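Local coordinates for protein TRAP dicarboxylate transporter-DctP subunit (Desulfovibrio salexigens, PDB 4N6D) that probably binds an organic acid in the periplasm and hands it to a TRAP-type membrane transporter, as family 7 extracellular solute-binding proteins do, at residues Val46-Trp51 / Val65-Gly70; Thr72-Lys77 / Gln85-Ile90; Ile90-Leu95 / Tyr233-Ile238; Val141-Ala146 / Arg260-Trp265. One frame throughout, in Å; residues are numbered along the deposited sequence.

Contact 1. Residues Val46-Trp51 / Val65-Gly70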
loop_
_atom_site.group_PDB
_atom_site.type_symbol
_atom_site.label_atom_id
_atom_site.label_comp_id
_atom_site.label_asym_id
_atom_site.label_seq_id
_atom_site.Cartn_x
_atom_site.Cartn_y
_atom_site.Cartn_z
ATOM N N VAL A 46 -8.999 -5.572 8.023
ATOM C CA VAL A 46 -9.853 -4.659 8.783
ATOM C C VAL A 46 -10.796 -3.904 7.854
ATOM O O VAL A 46 -11.997 -3.778 8.127
ATOM C CB VAL A 46 -9.005 -3.672 9.618
ATOM C CG1 VAL A 46 -9.860 -2.547 10.184
ATOM C CG2 VAL A 46 -8.309 -4.414 10.733
ATOM N N GLN A 47 -10.285 -3.406 6.736
ATOM C CA GLN A 47 -11.173 -2.704 5.825
ATOM C C GLN A 47 -12.189 -3.674 5.234
ATOM O O GLN A 47 -13.344 -3.296 5.019
ATOM C CB GLN A 47 -10.402 -1.937 4.743
ATOM C CG GLN A 47 -9.723 -2.804 3.702
ATOM C CD GLN A 47 -10.664 -3.394 2.654
ATOM O OE1 GLN A 47 -11.692 -2.798 2.284
ATOM N NE2 GLN A 47 -10.287 -4.559 2.137
ATOM N N MET A 48 -11.782 -4.919 4.986
ATOM C CA MET A 48 -12.719 -5.925 4.466
ATOM C C MET A 48 -13.944 -6.057 5.404
ATOM O O MET A 48 -15.112 -6.064 4.974
ATOM C CB MET A 48 -12.008 -7.260 4.288
ATOM C CG MET A 48 -12.924 -8.468 4.152
ATOM S SD MET A 48 -12.009 -10.031 4.116
ATOM C CE MET A 48 -11.353 -10.104 5.801
ATOM N N GLU A 49 -13.692 -6.129 6.703
ATOM C CA GLU A 49 -14.799 -6.278 7.655
ATOM C C GLU A 49 -15.706 -5.062 7.652
ATOM O O GLU A 49 -16.913 -5.193 7.778
ATOM C CB GLU A 49 -14.305 -6.529 9.084
ATOM C CG GLU A 49 -13.505 -7.808 9.248
ATOM C CD GLU A 49 -14.311 -9.060 8.945
ATOM O OE1 GLU A 49 -15.550 -9.025 9.073
ATOM O OE2 GLU A 49 -13.699 -10.075 8.566
ATOM N N ARG A 50 -15.126 -3.869 7.538
ATOM C CA ARG A 50 -15.942 -2.648 7.497
ATOM C C ARG A 50 -16.786 -2.603 6.220
ATOM O O ARG A 50 -17.963 -2.221 6.242
ATOM C CB ARG A 50 -15.053 -1.416 7.615
ATOM C CG ARG A 50 -15.836 -0.103 7.777
ATOM C CD ARG A 50 -15.931 0.628 6.473
ATOM N NE ARG A 50 -16.782 1.809 6.614
ATOM C CZ ARG A 50 -17.109 2.612 5.605
ATOM N NH1 ARG A 50 -16.629 2.383 4.388
ATOM N NH2 ARG A 50 -17.904 3.662 5.828
ATOM N N TRP A 51 -16.194 -3.046 5.120
ATOM C CA TRP A 51 -16.899 -3.098 3.852
ATOM C C TRP A 51 -18.088 -4.048 3.966
ATOM O O TRP A 51 -19.191 -3.715 3.542
ATOM C CB TRP A 51 -15.942 -3.549 2.766
ATOM C CG TRP A 51 -16.504 -3.527 1.369
ATOM C CD1 TRP A 51 -16.478 -2.472 0.503
ATOM C CD2 TRP A 51 -17.116 -4.610 0.666
ATOM N NE1 TRP A 51 -17.067 -2.822 -0.692
ATOM C CE2 TRP A 51 -17.463 -4.132 -0.618
ATOM C CE3 TRP A 51 -17.426 -5.937 0.999
ATOM C CZ2 TRP A 51 -18.074 -4.931 -1.574
ATOM C CZ3 TRP A 51 -18.053 -6.732 0.041
ATOM C CH2 TRP A 51 -18.374 -6.222 -1.218
ATOM N N VAL A 65 -22.017 -11.369 3.506
ATOM C CA VAL A 65 -20.619 -11.586 3.132
ATOM C C VAL A 65 -19.920 -12.457 4.180
ATOM O O VAL A 65 -19.966 -12.158 5.385
ATOM C CB VAL A 65 -19.882 -10.228 3.043
ATOM C CG1 VAL A 65 -18.434 -10.431 2.566
ATOM C CG2 VAL A 65 -20.613 -9.296 2.117
ATOM N N GLN A 66 -19.317 -13.564 3.745
ATOM C CA GLN A 66 -18.467 -14.355 4.623
ATOM C C GLN A 66 -17.019 -14.018 4.324
ATOM O O GLN A 66 -16.587 -14.101 3.178
ATOM C CB GLN A 66 -18.625 -15.854 4.383
ATOM C CG GLN A 66 -19.938 -16.415 4.827
ATOM C CD GLN A 66 -21.046 -15.965 3.921
ATOM O OE1 GLN A 66 -21.995 -15.313 4.359
ATOM N NE2 GLN A 66 -20.937 -16.315 2.641
ATOM N N THR A 67 -16.280 -13.652 5.364
ATOM C CA THR A 67 -14.888 -13.265 5.205
ATOM C C THR A 67 -13.918 -14.379 5.591
ATOM O O THR A 67 -14.154 -15.165 6.521
ATOM C CB THR A 67 -14.577 -12.005 6.003
ATOM O OG1 THR A 67 -14.750 -12.256 7.400
ATOM C CG2 THR A 67 -15.475 -10.849 5.569
ATOM N N TYR A 68 -12.801 -14.415 4.871
ATOM C CA TYR A 68 -11.779 -15.412 5.070
ATOM C C TYR A 68 -10.402 -14.751 5.155
ATOM O O TYR A 68 -9.622 -14.819 4.209
ATOM C CB TYR A 68 -11.815 -16.402 3.908
ATOM C CG TYR A 68 -13.087 -17.220 3.847
ATOM C CD1 TYR A 68 -14.223 -16.730 3.242
ATOM C CD2 TYR A 68 -13.133 -18.487 4.399
ATOM C CE1 TYR A 68 -15.387 -17.476 3.173
ATOM C CE2 TYR A 68 -14.268 -19.239 4.341
ATOM C CZ TYR A 68 -15.400 -18.740 3.725
ATOM O OH TYR A 68 -16.530 -19.518 3.702
ATOM N N PRO A 69 -10.109 -14.106 6.295
ATOM C CA PRO A 69 -8.785 -13.538 6.537
ATOM C C PRO A 69 -7.735 -14.632 6.661
ATOM O O PRO A 69 -8.052 -15.809 6.862
ATOM C CB PRO A 69 -8.953 -12.841 7.885
ATOM C CG PRO A 69 -9.997 -13.660 8.578
ATOM C CD PRO A 69 -10.966 -14.011 7.497
ATOM N N GLY A 70 -6.475 -14.246 6.542
ATOM C CA GLY A 70 -5.389 -15.152 6.821
ATOM C C GLY A 70 -5.316 -16.372 5.920
ATOM O O GLY A 70 -4.900 -17.455 6.343
HETATM O O HOH W 1 -16.990 -11.366 9.498
#
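V65 opens the contact on the strand side by meeting the indole of W51: its CG2 lies 4.2 Å from W51 CZ3, the two side chains crossing at about a right angle. W51 holds CG anti to its backbone N (chi1 -175°), which starts the indole off from the helix. W51 also meets the ring of Y34, on the neighbouring strand 30-35.

Two residues on, T67 meets two residues of the helix. Its hydroxyl donates to the carboxylate of E49, OG1 to OE2 at 2.7 Å, and the acceptor uses its syn lone pair, the one on the side of OE1. A water closes the ring, donating both to E49 OE1 at 2.8 Å and, over a longer 3.2 Å, to T67 OG1. A bend at chi2 (-63°) brings CD of E49 round, and the carboxylate ends beside the strand. The setting is a beta-alpha-beta unit, strand 30-35, helix 43-58 and strand 63-68, with the helix running nearly antiparallel to the strand it covers, at 172°. The carbon side of T67 is taken by M48, whose CE and SD both sit 3.7 Å from T67 CB. P69 receives the same methyl: its CB is 4.2 Å from M48 CE, and A40 touches the proline from a loop.

Contact 2. Residues Thr72-Lys77 / Gln85-Ile90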
loop_
_atom_site.group_PDB
_atom_site.type_symbol
_atom_site.label_atom_id
_atom_site.label_comp_id
_atom_site.label_asym_id
_atom_site.label_seq_id
_atom_site.Cartn_x
_atom_site.Cartn_y
_atom_site.Cartn_z
ATOM N N THR A 72 -7.381 -18.333 4.531
ATOM C CA THR A 72 -8.190 -19.515 4.848
ATOM C C THR A 72 -9.044 -20.020 3.691
ATOM O O THR A 72 -9.537 -21.138 3.735
ATOM C CB THR A 72 -9.097 -19.309 6.048
ATOM O OG1 THR A 72 -9.903 -18.132 5.899
ATOM C CG2 THR A 72 -8.251 -19.230 7.339
ATOM N N LEU A 73 -9.232 -19.205 2.664
ATOM C CA LEU A 73 -9.904 -19.678 1.454
ATOM C C LEU A 73 -8.936 -19.597 0.276
ATOM O O LEU A 73 -8.633 -20.607 -0.338
ATOM C CB LEU A 73 -11.156 -18.852 1.197
ATOM C CG LEU A 73 -12.005 -19.165 -0.034
ATOM C CD1 LEU A 73 -12.401 -20.615 -0.074
ATOM C CD2 LEU A 73 -13.251 -18.232 -0.068
ATOM N N LEU A 74 -8.462 -18.392 -0.039
ATOM C CA LEU A 74 -7.392 -18.202 -1.014
ATOM C C LEU A 74 -6.262 -17.412 -0.358
ATOM O O LEU A 74 -6.497 -16.582 0.514
ATOM C CB LEU A 74 -7.882 -17.440 -2.248
ATOM C CG LEU A 74 -9.057 -18.006 -3.027
ATOM C CD1 LEU A 74 -9.505 -17.039 -4.111
ATOM C CD2 LEU A 74 -8.663 -19.321 -3.619
ATOM N N GLY A 75 -5.034 -17.671 -0.770
ATOM C CA GLY A 75 -3.897 -16.942 -0.243
ATOM C C GLY A 75 -3.144 -16.210 -1.338
ATOM O O GLY A 75 -3.672 -15.960 -2.414
ATOM N N ALA A 76 -1.884 -15.891 -1.063
ATOM C CA ALA A 76 -1.057 -15.153 -2.007
ATOM C C ALA A 76 -0.913 -15.887 -3.334
ATOM O O ALA A 76 -0.831 -15.247 -4.388
ATOM C CB ALA A 76 0.327 -14.901 -1.394
ATOM N N LYS A 77 -0.886 -17.212 -3.281
ATOM C CA LYS A 77 -0.566 -18.018 -4.461
ATOM C C LYS A 77 -1.743 -18.188 -5.414
ATOM O O LYS A 77 -1.561 -18.567 -6.564
ATOM C CB LYS A 77 -0.103 -19.398 -4.050
ATOM C CG LYS A 77 -1.205 -20.238 -3.471
ATOM C CD LYS A 77 -0.744 -21.625 -3.077
ATOM C CE LYS A 77 -1.918 -22.432 -2.544
ATOM N NZ LYS A 77 -1.493 -23.597 -1.716
ATOM N N GLN A 85 -11.875 -18.052 -11.146
ATOM C CA GLN A 85 -12.552 -19.343 -11.226
ATOM C C GLN A 85 -13.807 -19.429 -10.359
ATOM O O GLN A 85 -14.571 -20.381 -10.477
ATOM C CB GLN A 85 -11.583 -20.472 -10.857
ATOM C CG GLN A 85 -10.500 -20.656 -11.898
ATOM C CD GLN A 85 -9.538 -21.786 -11.587
ATOM O OE1 GLN A 85 -9.006 -21.881 -10.478
ATOM N NE2 GLN A 85 -9.300 -22.646 -12.574
ATOM N N GLY A 86 -14.019 -18.437 -9.494
ATOM C CA GLY A 86 -15.184 -18.415 -8.633
ATOM C C GLY A 86 -15.018 -19.189 -7.325
ATOM O O GLY A 86 -15.999 -19.397 -6.594
ATOM N N GLN A 87 -13.797 -19.623 -7.024
ATOM C CA GLN A 87 -13.540 -20.270 -5.747
ATOM C C GLN A 87 -13.849 -19.335 -4.596
ATOM O O GLN A 87 -14.249 -19.779 -3.505
ATOM C CB GLN A 87 -12.091 -20.690 -5.633
ATOM C CG GLN A 87 -11.747 -21.924 -6.372
ATOM C CD GLN A 87 -10.307 -22.284 -6.136
ATOM O OE1 GLN A 87 -9.901 -22.524 -4.997
ATOM N NE2 GLN A 87 -9.515 -22.281 -7.198
ATOM N N ALA A 88 -13.625 -18.038 -4.831
ATOM C CA ALA A 88 -14.126 -16.992 -3.960
ATOM C C ALA A 88 -14.806 -15.976 -4.846
ATOM O O ALA A 88 -14.429 -15.819 -6.004
ATOM C CB ALA A 88 -13.014 -16.316 -3.178
ATOM N N ASP A 89 -15.812 -15.289 -4.316
ATOM C CA ASP A 89 -16.459 -14.229 -5.075
ATOM C C ASP A 89 -15.603 -12.974 -5.160
ATOM O O ASP A 89 -15.623 -12.273 -6.170
ATOM C CB ASP A 89 -17.833 -13.877 -4.494
ATOM C CG ASP A 89 -18.797 -15.072 -4.532
ATOM O OD1 ASP A 89 -19.210 -15.467 -5.650
ATOM O OD2 ASP A 89 -19.118 -15.616 -3.450
ATOM N N ILE A 90 -14.858 -12.710 -4.099
ATOM C CA ILE A 90 -14.100 -11.479 -3.939
ATOM C C ILE A 90 -12.765 -11.810 -3.337
ATOM O O ILE A 90 -12.641 -12.760 -2.558
ATOM C CB ILE A 90 -14.838 -10.501 -2.975
ATOM C CG1 ILE A 90 -16.221 -10.158 -3.512
ATOM C CG2 ILE A 90 -13.996 -9.234 -2.734
ATOM C CD1 ILE A 90 -17.092 -9.435 -2.457
#
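L73 holds CG anti to its backbone N (chi1 179°), whereas L74 holds its CG anti to the carbonyl carbon (chi1 -57°), and from these different starts both leucines reach the one methyl of A88. L73 CD2 stands 3.7 Å from A88 CB, and L74 CD1 touches the same CB, also at 3.7 Å, so the alanine is gripped by one branch from each residue. The L73 isopropyl group also lies against the backbone of Q87, with CD2 3.9 Å from Q87 O.

The second branch of L74 turns to the glutamine side chain: CD2 comes within 3.7 Å of Q87 OE1, where the two chains slant across each other. Q87 is extended beyond CG, which carries its amide out to that methyl, and its NE2 makes a weak bond, 3.3 Å long, to Q85 OE1. Between these two glutamines G86, at positive phi, follows helix 79-85 in a Schellman motif.

The contact thus pinches together the loops that enter and leave helix 79-85. L74 also touches T79 and V83 of that helix and A35 of strand 30-35, A88 rests on S33, and I90 then begins the central strand 90-94.

Contact 3. Residues Ile90-Leu95 / Tyr233-Ile238. With EDO (1,2-ethanediol), chain E.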
loop_
_atom_site.group_PDB
_atom_site.type_symbol
_atom_site.label_atom_id
_atom_site.label_comp_id
_atom_site.label_asym_id
_atom_site.label_seq_id
_atom_site.Cartn_x
_atom_site.Cartn_y
_atom_site.Cartn_z
ATOM N N ILE A 90 -14.858 -12.710 -4.099
ATOM C CA ILE A 90 -14.100 -11.479 -3.939
ATOM C C ILE A 90 -12.765 -11.810 -3.337
ATOM O O ILE A 90 -12.641 -12.760 -2.558
ATOM C CB ILE A 90 -14.838 -10.501 -2.975
ATOM C CG1 ILE A 90 -16.221 -10.158 -3.512
ATOM C CG2 ILE A 90 -13.996 -9.234 -2.734
ATOM C CD1 ILE A 90 -17.092 -9.435 -2.457
ATOM N N GLY A 91 -11.743 -11.067 -3.721
ATOM C CA GLY A 91 -10.416 -11.265 -3.163
ATOM C C GLY A 91 -9.604 -9.982 -3.148
ATOM O O GLY A 91 -9.923 -9.025 -3.860
ATOM N N CYS A 92 -8.563 -9.990 -2.318
ATOM C CA CYS A 92 -7.637 -8.862 -2.121
ATOM C C CYS A 92 -6.281 -9.159 -2.742
ATOM O O CYS A 92 -5.618 -10.163 -2.404
ATOM C CB CYS A 92 -7.456 -8.607 -0.638
ATOM S SG CYS A 92 -6.363 -7.184 -0.281
ATOM N N VAL A 93 -5.867 -8.277 -3.644
ATOM C CA VAL A 93 -4.616 -8.441 -4.363
ATOM C C VAL A 93 -3.621 -7.338 -4.015
ATOM O O VAL A 93 -3.939 -6.162 -4.115
ATOM C CB VAL A 93 -4.852 -8.453 -5.871
ATOM C CG1 VAL A 93 -3.529 -8.581 -6.626
ATOM C CG2 VAL A 93 -5.819 -9.587 -6.263
ATOM N N SER A 94 -2.411 -7.731 -3.629
ATOM C CA SER A 94 -1.290 -6.807 -3.489
ATOM C C SER A 94 -0.586 -6.758 -4.835
ATOM O O SER A 94 0.056 -7.716 -5.234
ATOM C CB SER A 94 -0.328 -7.295 -2.406
ATOM O OG SER A 94 0.791 -6.423 -2.290
ATOM N N LEU A 95 -0.712 -5.649 -5.555
ATOM C CA LEU A 95 -0.266 -5.637 -6.945
ATOM C C LEU A 95 1.225 -5.931 -7.108
ATOM O O LEU A 95 1.627 -6.543 -8.090
ATOM C CB LEU A 95 -0.600 -4.309 -7.631
ATOM C CG LEU A 95 -2.029 -3.786 -7.482
ATOM C CD1 LEU A 95 -2.189 -2.511 -8.344
ATOM C CD2 LEU A 95 -3.081 -4.820 -7.892
ATOM N N TYR A 233 2.474 0.488 -1.134
ATOM C CA TYR A 233 2.027 -0.722 -1.799
ATOM C C TYR A 233 0.558 -0.588 -2.162
ATOM O O TYR A 233 -0.270 -0.388 -1.275
ATOM C CB TYR A 233 2.180 -1.941 -0.882
ATOM C CG TYR A 233 3.608 -2.217 -0.524
ATOM C CD1 TYR A 233 4.433 -2.926 -1.385
ATOM C CD2 TYR A 233 4.133 -1.753 0.660
ATOM C CE1 TYR A 233 5.759 -3.156 -1.068
ATOM C CE2 TYR A 233 5.455 -1.980 0.988
ATOM C CZ TYR A 233 6.257 -2.685 0.124
ATOM O OH TYR A 233 7.577 -2.917 0.452
ATOM N N PRO A 234 0.236 -0.694 -3.455
ATOM C CA PRO A 234 -1.156 -0.628 -3.891
ATOM C C PRO A 234 -1.864 -1.997 -3.875
ATOM O O PRO A 234 -1.258 -3.046 -4.143
ATOM C CB PRO A 234 -1.044 -0.130 -5.326
ATOM C CG PRO A 234 0.256 -0.715 -5.812
ATOM C CD PRO A 234 1.160 -0.751 -4.605
ATOM N N PHE A 235 -3.162 -1.939 -3.594
ATOM C CA PHE A 235 -4.009 -3.129 -3.506
ATOM C C PHE A 235 -5.264 -2.915 -4.332
ATOM O O PHE A 235 -5.732 -1.784 -4.471
ATOM C CB PHE A 235 -4.476 -3.343 -2.060
ATOM C CG PHE A 235 -3.381 -3.700 -1.091
ATOM C CD1 PHE A 235 -2.530 -2.727 -0.576
ATOM C CD2 PHE A 235 -3.219 -4.999 -0.672
ATOM C CE1 PHE A 235 -1.539 -3.053 0.304
ATOM C CE2 PHE A 235 -2.223 -5.335 0.229
ATOM C CZ PHE A 235 -1.380 -4.352 0.712
ATOM N N ALA A 236 -5.816 -4.012 -4.845
ATOM C CA ALA A 236 -7.122 -3.999 -5.475
ATOM C C ALA A 236 -8.022 -5.040 -4.839
ATOM O O ALA A 236 -7.571 -6.139 -4.504
ATOM C CB ALA A 236 -6.999 -4.274 -6.978
ATOM N N ILE A 237 -9.283 -4.679 -4.659
ATOM C CA ILE A 237 -10.317 -5.649 -4.289
ATOM C C ILE A 237 -11.082 -6.015 -5.553
ATOM O O ILE A 237 -11.690 -5.159 -6.213
ATOM C CB ILE A 237 -11.261 -5.098 -3.222
ATOM C CG1 ILE A 237 -10.477 -4.622 -1.978
ATOM C CG2 ILE A 237 -12.321 -6.152 -2.875
ATOM C CD1 ILE A 237 -9.549 -5.686 -1.365
ATOM N N ILE A 238 -10.998 -7.290 -5.924
ATOM C CA ILE A 238 -11.564 -7.768 -7.185
ATOM C C ILE A 238 -12.718 -8.724 -6.931
ATOM O O ILE A 238 -12.711 -9.461 -5.945
ATOM C CB ILE A 238 -10.483 -8.475 -8.081
ATOM C CG1 ILE A 238 -9.747 -9.591 -7.329
ATOM C CG2 ILE A 238 -9.483 -7.446 -8.630
ATOM C CD1 ILE A 238 -8.921 -10.535 -8.240
HETATM C C1 EDO E . -1.675 -11.517 -3.209
HETATM O O1 EDO E . -1.428 -10.368 -4.018
HETATM C C2 EDO E . -3.023 -12.032 -3.668
HETATM O O2 EDO E . -2.982 -12.070 -5.105
HETATM O O HOH W 2 1.325 -3.991 -3.690
#
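F235 turns its ring over the C92 and S94 side of the sheet, meeting both residues obliquely: CD2 is 3.8 Å from C92 SG, and CE2 as far from S94 CB. The sulfur lies 5.1 Å from the centroid of the F235 ring and 68° off its normal, a sulfur-aromatic contact. C92 SG stands anti to its backbone N (chi1 -178°), and I237 CD1 packs against this SG and CB. The CG2 methyls of I90 and I237 meet at 3.5 Å.

The opposite face holds V93, A236 and I238. V93 CG2 touches I238 CD1 at 3.8 Å, while L95 slants over P234 and puts CD2 4.1 Å from A236 CB. The backbones are joined by paired bonds between G91 and I238 and between V93 and A236, and by L95 N to P234 O. A water bridges S94 OG and P234 O. On the side of strand 90-94 turned from 234-240, S94 N donates to O1 of a 1,2-ethanediol, probably from the crystallisation liquor, which H98 also binds.

This is an antiparallel pair at the heart of the mixed five-stranded sheet, the reversed strand 234-240 beside 90-94 being a hallmark of type II periplasmic binding proteins.

Contact 4. Residues Val141-Ala146 / Arg260-Trp265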
loop_
_atom_site.group_PDB
_atom_site.type_symbol
_atom_site.label_atom_id
_atom_site.label_comp_id
_atom_site.label_asym_id
_atom_site.label_seq_id
_atom_site.Cartn_x
_atom_site.Cartn_y
_atom_site.Cartn_z
ATOM N N VAL A 141 -13.722 -4.356 -10.334
ATOM C CA VAL A 141 -12.870 -3.779 -9.313
ATOM C C VAL A 141 -13.756 -3.063 -8.295
ATOM O O VAL A 141 -14.376 -2.042 -8.623
ATOM C CB VAL A 141 -11.831 -2.826 -9.915
ATOM C CG1 VAL A 141 -11.009 -2.184 -8.820
ATOM C CG2 VAL A 141 -10.921 -3.584 -10.897
ATOM N N LEU A 142 -13.856 -3.621 -7.091
ATOM C CA LEU A 142 -14.784 -3.106 -6.082
ATOM C C LEU A 142 -14.222 -1.885 -5.370
ATOM O O LEU A 142 -14.981 -0.989 -4.999
ATOM C CB LEU A 142 -15.113 -4.174 -5.035
ATOM C CG LEU A 142 -15.939 -5.321 -5.608
ATOM C CD1 LEU A 142 -16.088 -6.380 -4.540
ATOM C CD2 LEU A 142 -17.278 -4.808 -6.041
ATOM N N THR A 143 -12.922 -1.898 -5.098
ATOM C CA THR A 143 -12.234 -0.731 -4.524
ATOM C C THR A 143 -10.732 -0.938 -4.695
ATOM O O THR A 143 -10.285 -2.002 -5.129
ATOM C CB THR A 143 -12.593 -0.448 -3.028
ATOM O OG1 THR A 143 -12.133 0.866 -2.673
ATOM C CG2 THR A 143 -11.967 -1.466 -2.110
ATOM N N MET A 144 -9.963 0.100 -4.404
ATOM C CA MET A 144 -8.510 -0.002 -4.362
ATOM C C MET A 144 -8.044 0.852 -3.214
ATOM O O MET A 144 -8.752 1.757 -2.770
ATOM C CB MET A 144 -7.870 0.489 -5.648
ATOM C CG MET A 144 -8.326 -0.315 -6.861
ATOM S SD MET A 144 -7.568 0.303 -8.346
ATOM C CE MET A 144 -6.020 -0.586 -8.279
ATOM N N PHE A 145 -6.849 0.556 -2.719
ATOM C CA PHE A 145 -6.250 1.362 -1.666
ATOM C C PHE A 145 -4.762 1.073 -1.577
ATOM O O PHE A 145 -4.259 0.197 -2.252
ATOM C CB PHE A 145 -6.931 1.109 -0.321
ATOM C CG PHE A 145 -7.028 -0.333 0.045
ATOM C CD1 PHE A 145 -5.949 -0.999 0.583
ATOM C CD2 PHE A 145 -8.214 -1.021 -0.134
ATOM C CE1 PHE A 145 -6.042 -2.356 0.914
ATOM C CE2 PHE A 145 -8.315 -2.374 0.203
ATOM C CZ PHE A 145 -7.231 -3.036 0.713
ATOM N N ALA A 146 -4.071 1.836 -0.755
ATOM C CA ALA A 146 -2.624 1.722 -0.623
ATOM C C ALA A 146 -2.227 1.713 0.833
ATOM O O ALA A 146 -2.907 2.286 1.691
ATOM C CB ALA A 146 -1.919 2.878 -1.317
ATOM N N ARG A 260 -15.178 4.444 -4.202
ATOM C CA ARG A 260 -14.407 5.593 -3.738
ATOM C C ARG A 260 -14.446 5.711 -2.211
ATOM O O ARG A 260 -13.430 6.007 -1.570
ATOM C CB ARG A 260 -14.920 6.890 -4.369
ATOM C CG ARG A 260 -14.022 8.061 -4.061
ATOM C CD ARG A 260 -14.776 9.370 -4.218
ATOM N NE ARG A 260 -13.976 10.471 -3.691
ATOM C CZ ARG A 260 -12.949 10.997 -4.330
ATOM N NH1 ARG A 260 -12.632 10.549 -5.537
ATOM N NH2 ARG A 260 -12.258 11.991 -3.777
ATOM N N GLU A 261 -15.612 5.475 -1.625
ATOM C CA GLU A 261 -15.769 5.601 -0.186
ATOM C C GLU A 261 -14.800 4.670 0.523
ATOM O O GLU A 261 -14.178 5.037 1.515
ATOM C CB GLU A 261 -17.178 5.224 0.265
ATOM C CG GLU A 261 -18.293 6.080 -0.261
ATOM C CD GLU A 261 -19.618 5.790 0.435
ATOM O OE1 GLU A 261 -19.583 5.178 1.523
ATOM O OE2 GLU A 261 -20.676 6.197 -0.105
ATOM N N GLN A 262 -14.711 3.432 0.051
ATOM C CA GLN A 262 -13.881 2.446 0.733
ATOM C C GLN A 262 -12.394 2.740 0.555
ATOM O O GLN A 262 -11.590 2.459 1.452
ATOM C CB GLN A 262 -14.242 1.019 0.289
ATOM C CG GLN A 262 -13.619 -0.076 1.126
ATOM C CD GLN A 262 -14.172 -0.122 2.516
ATOM O OE1 GLN A 262 -15.190 0.488 2.801
ATOM N NE2 GLN A 262 -13.516 -0.870 3.389
ATOM N N ALA A 263 -12.019 3.299 -0.593
ATOM C CA ALA A 263 -10.644 3.734 -0.803
ATOM C C ALA A 263 -10.284 4.782 0.274
ATOM O O ALA A 263 -9.246 4.689 0.950
ATOM C CB ALA A 263 -10.480 4.322 -2.213
ATOM N N GLU A 264 -11.143 5.788 0.425
ATOM C CA GLU A 264 -10.935 6.836 1.431
ATOM C C GLU A 264 -10.952 6.276 2.847
ATOM O O GLU A 264 -10.107 6.608 3.669
ATOM C CB GLU A 264 -12.001 7.929 1.307
ATOM C CG GLU A 264 -11.816 9.071 2.280
ATOM C CD GLU A 264 -12.744 10.248 2.008
ATOM O OE1 GLU A 264 -13.237 10.391 0.876
ATOM O OE2 GLU A 264 -12.976 11.034 2.938
ATOM N N TRP A 265 -11.921 5.422 3.136
ATOM C CA TRP A 265 -12.060 4.894 4.487
ATOM C C TRP A 265 -10.810 4.137 4.889
ATOM O O TRP A 265 -10.331 4.259 6.025
ATOM C CB TRP A 265 -13.277 3.962 4.612
ATOM C CG TRP A 265 -13.499 3.588 6.027
ATOM C CD1 TRP A 265 -14.319 4.216 6.910
ATOM C CD2 TRP A 265 -12.857 2.534 6.754
ATOM N NE1 TRP A 265 -14.242 3.608 8.152
ATOM C CE2 TRP A 265 -13.346 2.576 8.075
ATOM C CE3 TRP A 265 -11.928 1.554 6.418
ATOM C CZ2 TRP A 265 -12.933 1.665 9.051
ATOM C CZ3 TRP A 265 -11.523 0.658 7.390
ATOM C CH2 TRP A 265 -12.016 0.735 8.687
#
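T143 and Q262 make the main side-chain contact, carbon against carbon and hydroxyl against carbon. T143 CG2 lies 3.9 Å from Q262 CG, and T143 OG1 is 3.6 Å from Q262 CB. Setting OG1 anti to the backbone N (chi1 -166°) points the hydroxyl at the helix, where it hydrogen-bonds to the carbonyl of G259, one residue ahead of this turn. A263 N is also near, 3.2 Å from T143 OG1, but at too poor an angle for a bond. The amide of Q262 bends away at chi2 (68°) and is held at both ends by helix 43-58, NE2 by Q47 and OE1 by R50.

These contacts lay the long helix 249-285 against strand 139-146, an outermost strand of the five-stranded sheet in this alpha/beta binding-protein fold. Segment axes pass 6.9 Å apart and run roughly parallel, at 22°.

Contacts with backbone oxygens make up the rest. A263 CB presses on M144 O at 3.1 Å, a tight approach, and A263 CA adds a CA-H...O contact to the same oxygen at 3.4 Å. That carbonyl is buried without a hydrogen-bonding partner in the model; CA and CB of A263 lie against it. F145 CB lies more loosely, 4.4 Å from A263 O.

Overall arrangement
From the N terminus, contact 1 closes the short connection from helix 43-58 to strand 63-68, and contact 2 follows in series, closing the loop around helix 79-85; Y68 packs on L73 between them. I90 belongs to both contact 2 and contact 3, which pairs strand 90-94 with 234-240 across 137 intervening residues. Contact 4 begins inside that span and ends beyond it, so contacts 3 and 4 cross, and their strands 234-240 and 139-146 are sheet neighbours. Helix 43-58 links contacts 1 and 4, Q47 and R50 both reaching Q262. Together the contacts bind the five-stranded sheet to helices 43-58, 79-85 and 249-285.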